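Local atomic coordinates of methyltransferase (Thermus thermophilus, PDB entry 1WS6), a protein that probably transfers a methyl group from S-adenosylmethionine to an acceptor, as a Rossmann-like methyltransferase of a family that includes rRNA-modifying enzymes. Residues S23-R26 against L27-A30; P118-A121 against M122-A126. One frame throughout, in Å; residues are numbered along the deposited sequence.

Interaction 1 of 2, residues S23-R26 against L27-A30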
ATOM      1  N   SER A  23     -10.548  -4.519  -2.923  1.00 67.52           N
ATOM      2  CA  SER A  23      -9.553  -3.771  -3.699  1.00 63.96           C
ATOM      3  C   SER A  23      -9.563  -4.256  -5.147  1.00 60.05           C
ATOM      4  O   SER A  23      -9.102  -5.355  -5.452  1.00 60.72           O
ATOM      5  CB  SER A  23      -8.150  -3.958  -3.107  1.00 64.75           C
ATOM      6  OG  SER A  23      -7.164  -3.355  -3.930  1.00 63.66           O
ATOM      7  N   PRO A  24     -10.075  -3.424  -6.058  1.00 55.75           N
ATOM      8  CA  PRO A  24     -10.180  -3.706  -7.492  1.00 52.15           C
ATOM      9  C   PRO A  24      -8.973  -4.405  -8.111  1.00 48.25           C
ATOM     10  O   PRO A  24      -7.837  -3.953  -7.975  1.00 47.34           O
ATOM     11  CB  PRO A  24     -10.436  -2.328  -8.100  1.00 53.03           C
ATOM     12  CG  PRO A  24      -9.828  -1.387  -7.094  1.00 54.44           C
ATOM     13  CD  PRO A  24     -10.264  -1.990  -5.796  1.00 55.01           C
ATOM     14  N   VAL A  25      -9.240  -5.509  -8.801  1.00 44.28           N
ATOM     15  CA  VAL A  25      -8.199  -6.286  -9.447  1.00 39.93           C
ATOM     16  C   VAL A  25      -7.496  -5.567 -10.592  1.00 37.56           C
ATOM     17  O   VAL A  25      -6.273  -5.641 -10.690  1.00 36.84           O
ATOM     18  CB  VAL A  25      -8.746  -7.632  -9.969  1.00 39.75           C
ATOM     19  CG1 VAL A  25      -7.712  -8.310 -10.845  1.00 38.76           C
ATOM     20  CG2 VAL A  25      -9.077  -8.533  -8.798  1.00 40.33           C
ATOM     21  N   ARG A  26      -8.227  -4.874 -11.464  1.00 34.62           N
ATOM     22  CA  ARG A  26      -7.521  -4.199 -12.545  1.00 34.55           C
ATOM     23  C   ARG A  26      -6.699  -3.029 -12.022  1.00 32.90           C
ATOM     24  O   ARG A  26      -5.731  -2.606 -12.650  1.00 31.51           O
ATOM     25  CB  ARG A  26      -8.467  -3.772 -13.673  1.00 36.33           C
ATOM     26  CG  ARG A  26      -9.755  -3.100 -13.279  1.00 40.05           C
ATOM     27  CD  ARG A  26     -10.747  -3.154 -14.468  1.00 40.95           C
ATOM     28  NE  ARG A  26     -10.209  -2.557 -15.694  1.00 38.92           N
ATOM     29  CZ  ARG A  26     -10.162  -1.248 -15.945  1.00 37.75           C
ATOM     30  NH1 ARG A  26     -10.627  -0.376 -15.060  1.00 34.66           N
ATOM     31  NH2 ARG A  26      -9.647  -0.808 -17.087  1.00 36.73           N
ATOM     32  N   LEU A  27      -7.078  -2.539 -10.848  1.00 31.11           N
ATOM     33  CA  LEU A  27      -6.373  -1.452 -10.184  1.00 29.69           C
ATOM     34  C   LEU A  27      -5.006  -2.005  -9.751  1.00 28.57           C
ATOM     35  O   LEU A  27      -3.962  -1.541 -10.213  1.00 26.70           O
ATOM     36  CB  LEU A  27      -7.180  -1.011  -8.959  1.00 31.38           C
ATOM     37  CG  LEU A  27      -6.744   0.072  -7.965  1.00 32.45           C
ATOM     38  CD1 LEU A  27      -5.399  -0.276  -7.327  1.00 31.21           C
ATOM     39  CD2 LEU A  27      -6.684   1.394  -8.668  1.00 32.60           C
ATOM     40  N   ARG A  28      -5.024  -3.003  -8.869  1.00 25.92           N
ATOM     41  CA  ARG A  28      -3.790  -3.611  -8.384  1.00 25.92           C
ATOM     42  C   ARG A  28      -2.908  -4.069  -9.530  1.00 25.13           C
ATOM     43  O   ARG A  28      -1.702  -3.801  -9.547  1.00 25.48           O
ATOM     44  CB  ARG A  28      -4.080  -4.816  -7.490  1.00 27.30           C
ATOM     45  CG  ARG A  28      -4.585  -4.477  -6.110  1.00 29.78           C
ATOM     46  CD  ARG A  28      -4.756  -5.740  -5.287  1.00 33.73           C
ATOM     47  NE  ARG A  28      -5.647  -6.709  -5.927  1.00 35.73           N
ATOM     48  CZ  ARG A  28      -5.455  -8.022  -5.880  1.00 36.28           C
ATOM     49  NH1 ARG A  28      -4.408  -8.510  -5.222  1.00 38.19           N
ATOM     50  NH2 ARG A  28      -6.291  -8.850  -6.496  1.00 38.48           N
ATOM     51  N   LYS A  29      -3.513  -4.770 -10.481  1.00 23.30           N
ATOM     52  CA  LYS A  29      -2.779  -5.267 -11.630  1.00 22.63           C
ATOM     53  C   LYS A  29      -2.130  -4.133 -12.411  1.00 21.54           C
ATOM     54  O   LYS A  29      -1.005  -4.277 -12.891  1.00 20.06           O
ATOM     55  CB  LYS A  29      -3.699  -6.057 -12.562  1.00 23.85           C
ATOM     56  CG  LYS A  29      -2.990  -6.610 -13.777  1.00 23.58           C
ATOM     57  CD  LYS A  29      -3.919  -7.441 -14.642  1.00 28.86           C
ATOM     58  CE  LYS A  29      -3.134  -8.210 -15.723  1.00 29.84           C
ATOM     59  NZ  LYS A  29      -2.419  -7.310 -16.673  1.00 29.03           N
ATOM     60  N   ALA A  30      -2.827  -3.007 -12.542  1.00 20.88           N
ATOM     61  CA  ALA A  30      -2.264  -1.883 -13.293  1.00 21.64           C
ATOM     62  C   ALA A  30      -1.151  -1.202 -12.511  1.00 20.68           C
ATOM     63  O   ALA A  30      -0.087  -0.916 -13.057  1.00 22.64           O
ATOM     64  CB  ALA A  30      -3.357  -0.865 -13.653  1.00 20.80           C
TER

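Interaction 2 of 2, residues P118-A121 against M122-A126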
ATOM      1  N   PRO A 118      -6.536   4.158   2.369  1.00 21.88           N
ATOM      2  CA  PRO A 118      -7.309   4.170   3.609  1.00 22.47           C
ATOM      3  C   PRO A 118      -8.807   4.068   3.357  1.00 23.16           C
ATOM      4  O   PRO A 118      -9.274   4.317   2.249  1.00 23.30           O
ATOM      5  CB  PRO A 118      -6.910   5.498   4.245  1.00 22.57           C
ATOM      6  CG  PRO A 118      -6.684   6.380   3.071  1.00 21.79           C
ATOM      7  CD  PRO A 118      -5.987   5.493   2.064  1.00 23.32           C
ATOM      8  N   PRO A 119      -9.578   3.670   4.381  1.00 24.48           N
ATOM      9  CA  PRO A 119     -11.026   3.562   4.199  1.00 24.77           C
ATOM     10  C   PRO A 119     -11.623   4.923   3.863  1.00 25.82           C
ATOM     11  O   PRO A 119     -11.435   5.891   4.592  1.00 26.05           O
ATOM     12  CB  PRO A 119     -11.502   3.002   5.539  1.00 23.92           C
ATOM     13  CG  PRO A 119     -10.470   3.463   6.499  1.00 24.36           C
ATOM     14  CD  PRO A 119      -9.186   3.254   5.738  1.00 22.89           C
ATOM     15  N   TYR A 120     -12.332   4.971   2.742  1.00 28.60           N
ATOM     16  CA  TYR A 120     -12.959   6.181   2.212  1.00 31.80           C
ATOM     17  C   TYR A 120     -13.790   7.033   3.170  1.00 33.63           C
ATOM     18  O   TYR A 120     -14.126   8.178   2.852  1.00 34.31           O
ATOM     19  CB  TYR A 120     -13.809   5.805   0.996  1.00 31.55           C
ATOM     20  CG  TYR A 120     -12.982   5.209  -0.116  1.00 33.85           C
ATOM     21  CD1 TYR A 120     -13.576   4.652  -1.240  1.00 33.58           C
ATOM     22  CD2 TYR A 120     -11.593   5.218  -0.043  1.00 33.79           C
ATOM     23  CE1 TYR A 120     -12.798   4.119  -2.266  1.00 35.78           C
ATOM     24  CE2 TYR A 120     -10.816   4.691  -1.053  1.00 35.30           C
ATOM     25  CZ  TYR A 120     -11.417   4.143  -2.162  1.00 35.58           C
ATOM     26  OH  TYR A 120     -10.624   3.623  -3.162  1.00 36.22           O
ATOM     27  N   ALA A 121     -14.119   6.486   4.334  1.00 34.25           N
ATOM     28  CA  ALA A 121     -14.914   7.222   5.307  1.00 36.60           C
ATOM     29  C   ALA A 121     -14.069   8.282   6.013  1.00 37.10           C
ATOM     30  O   ALA A 121     -14.599   9.277   6.516  1.00 37.57           O
ATOM     31  CB  ALA A 121     -15.518   6.256   6.333  1.00 37.96           C
HETATM   32  N   MSE A 122     -12.757   8.061   6.048  1.00 35.08           N
HETATM   33  CA  MSE A 122     -11.844   9.000   6.688  1.00 34.94           C
HETATM   34  C   MSE A 122     -11.598  10.214   5.796  1.00 34.26           C
HETATM   35  O   MSE A 122     -12.042  10.255   4.653  1.00 32.68           O
HETATM   36  CB  MSE A 122     -10.521   8.310   6.998  1.00 33.93           C
HETATM   37  CG  MSE A 122     -10.679   7.144   7.918  1.00 35.93           C
HETATM   38 SE   MSE A 122      -9.047   6.197   8.177  1.00 41.94          SE
HETATM   39  CE  MSE A 122      -8.236   7.239   9.589  1.00 41.75           C
ATOM     40  N   ASP A 123     -10.893  11.203   6.329  1.00 35.30           N
ATOM     41  CA  ASP A 123     -10.591  12.413   5.576  1.00 36.44           C
ATOM     42  C   ASP A 123      -9.422  12.131   4.636  1.00 36.08           C
ATOM     43  O   ASP A 123      -8.276  12.469   4.930  1.00 36.06           O
ATOM     44  CB  ASP A 123     -10.246  13.559   6.541  1.00 36.46           C
ATOM     45  CG  ASP A 123     -10.054  14.898   5.832  1.00 38.47           C
ATOM     46  OD1 ASP A 123     -10.322  15.941   6.465  1.00 38.64           O
ATOM     47  OD2 ASP A 123      -9.626  14.922   4.657  1.00 39.50           O
ATOM     48  N   LEU A 124      -9.715  11.491   3.511  1.00 35.94           N
ATOM     49  CA  LEU A 124      -8.676  11.185   2.543  1.00 36.15           C
ATOM     50  C   LEU A 124      -8.275  12.499   1.908  1.00 36.53           C
ATOM     51  O   LEU A 124      -8.909  12.958   0.954  1.00 40.14           O
ATOM     52  CB  LEU A 124      -9.191  10.258   1.448  1.00 36.20           C
ATOM     53  CG  LEU A 124      -9.938   8.994   1.845  1.00 37.64           C
ATOM     54  CD1 LEU A 124     -10.066   8.105   0.616  1.00 38.56           C
ATOM     55  CD2 LEU A 124      -9.195   8.276   2.948  1.00 38.39           C
ATOM     56  N   ALA A 125      -7.230  13.106   2.443  1.00 33.14           N
ATOM     57  CA  ALA A 125      -6.731  14.377   1.949  1.00 32.11           C
ATOM     58  C   ALA A 125      -5.847  14.850   3.078  1.00 30.56           C
ATOM     59  O   ALA A 125      -4.674  15.156   2.881  1.00 30.62           O
ATOM     60  CB  ALA A 125      -7.877  15.352   1.717  1.00 33.47           C
ATOM     61  N   ALA A 126      -6.420  14.905   4.271  1.00 28.52           N
ATOM     62  CA  ALA A 126      -5.637  15.277   5.430  1.00 26.59           C
ATOM     63  C   ALA A 126      -4.657  14.112   5.606  1.00 24.78           C
ATOM     64  O   ALA A 126      -3.478  14.320   5.894  1.00 24.42           O
ATOM     65  CB  ALA A 126      -6.531  15.413   6.656  1.00 26.32           C
TER

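Interaction 1 of 2, residues S23-R26 against L27-A30
The first turn of helix 25-38 begins here, with Pro-24 in the N-cap position and its carbonyl turned toward the amides of Leu-27 and Arg-28. Arg-28 N reaches Pro-24 O at 3.1 Å in an almost straight bond (N-H...O 174°), while Leu-27 N adds a weak, bent one to the same oxygen. Lys-29 N then bonds to Val-25 O at 2.9 Å. Ala-30 N meets Arg-26 O at the same length, 2.9 Å, but comes from above the carbonyl plane.

Beside these backbone bonds, the pyrrolidine ring of Pro-24 lies alongside the Leu-27 side chain, both pointing the same way, and CG of Pro-24 comes within 3.3 Å of CB of Leu-27. With its CG anti to the backbone N (chi1 177°), Leu-27 also places that atom against the proline ring. The helix packs on the antiparallel end of the central sheet of this Rossmann-like domain: Leu-27 touches Tyr-161 and Leu-166, and Pro-24 touches Asn-164, so the buried leucine sits between the helix start and strands 157-161 and 164-170.

Arg-28 runs back past the carbonyl O of Pro-24 toward Ser-23 and Val-25. Its CG passes 3.6 Å from OG of Ser-23, a contact less certain because Ser-23 is poorly ordered. The chain bends at chi3 (-57°), turning the guanidinium back along the start of the helix until NH2 has CG2 of Val-25 at 3.6 Å, a methyl lying at the edge of the group and in its plane. NH1 is hydrogen-bonded to the carbonyl oxygen of Arg-3, which ties the buried arginine to the N-terminal strand 2-3; Glu-58 is a long, weak ionic partner of the same nitrogen.

Interaction 2 of 2, residues P118-A121 against M122-A126
Pro-119 O accepts from Met-122 N at 2.9 Å, a nearly straight bond (N-H...O 168°) that closes a type I beta turn with Tyr-120 and Ala-121 at its corners. Met-122, present as selenomethionine, crosses the ring of Pro-119 at a slant. Its CG stands beside the backbone N and opposite the carbonyl carbon (chi1 -60°), which brings the chain back to the CG-CD corner of the proline ring and sets SE 3.5 Å from CG of Pro-119.

On the far side of the turn, Leu-124 points back at residues 118-121. Its CD1 methyl approaches the tyrosine ring obliquely, 3.3 Å from CD2 of Tyr-120, and its CD2 methyl lies 3.7 Å from O of Pro-119. The Pro-Pro-Tyr run of residues 118-120, following strand 111-116, resembles the end of the (D/N)PPY motif of many amino-methyltransferases but lacks its leading Asp or Asn; there the motif borders the substrate site, and the loop may do so here. The Tyr-120 hydroxyl makes weak hydrogen bonds with Asn-164 and Gln-146, while Phe-49 touches Pro-118, Pro-119 and Met-122.

Beyond the turn, Asp-123 centres an inverse gamma turn, with a weak bond from Leu-124 N to Met-122 O. Its OD2 accepts from Ala-126 N at 3.2 Å, from above the carboxylate plane, in an Asx motif at the start of helix 126-134.

In the fold
Interaction 1 comes first along the chain, at the start of helix 25-38, and interaction 2 follows much later, in the loop between strand 111-116 and helix 126-134. Their centres are about 19 Å apart and their nearest atoms about 6 Å, without touching. Both adjoin the seven-stranded mixed sheet: the helix start rests on its antiparallel strands 157-161 and 164-170, and the loop leaves parallel strand 111-116 and touches neighbouring strand 141-148. Asn-164 is common ground, touched by Pro-24 from interaction 1 and weakly bonded by Tyr-120 from interaction 2. The N-terminal helix thus begins close to the loop that may border the substrate site.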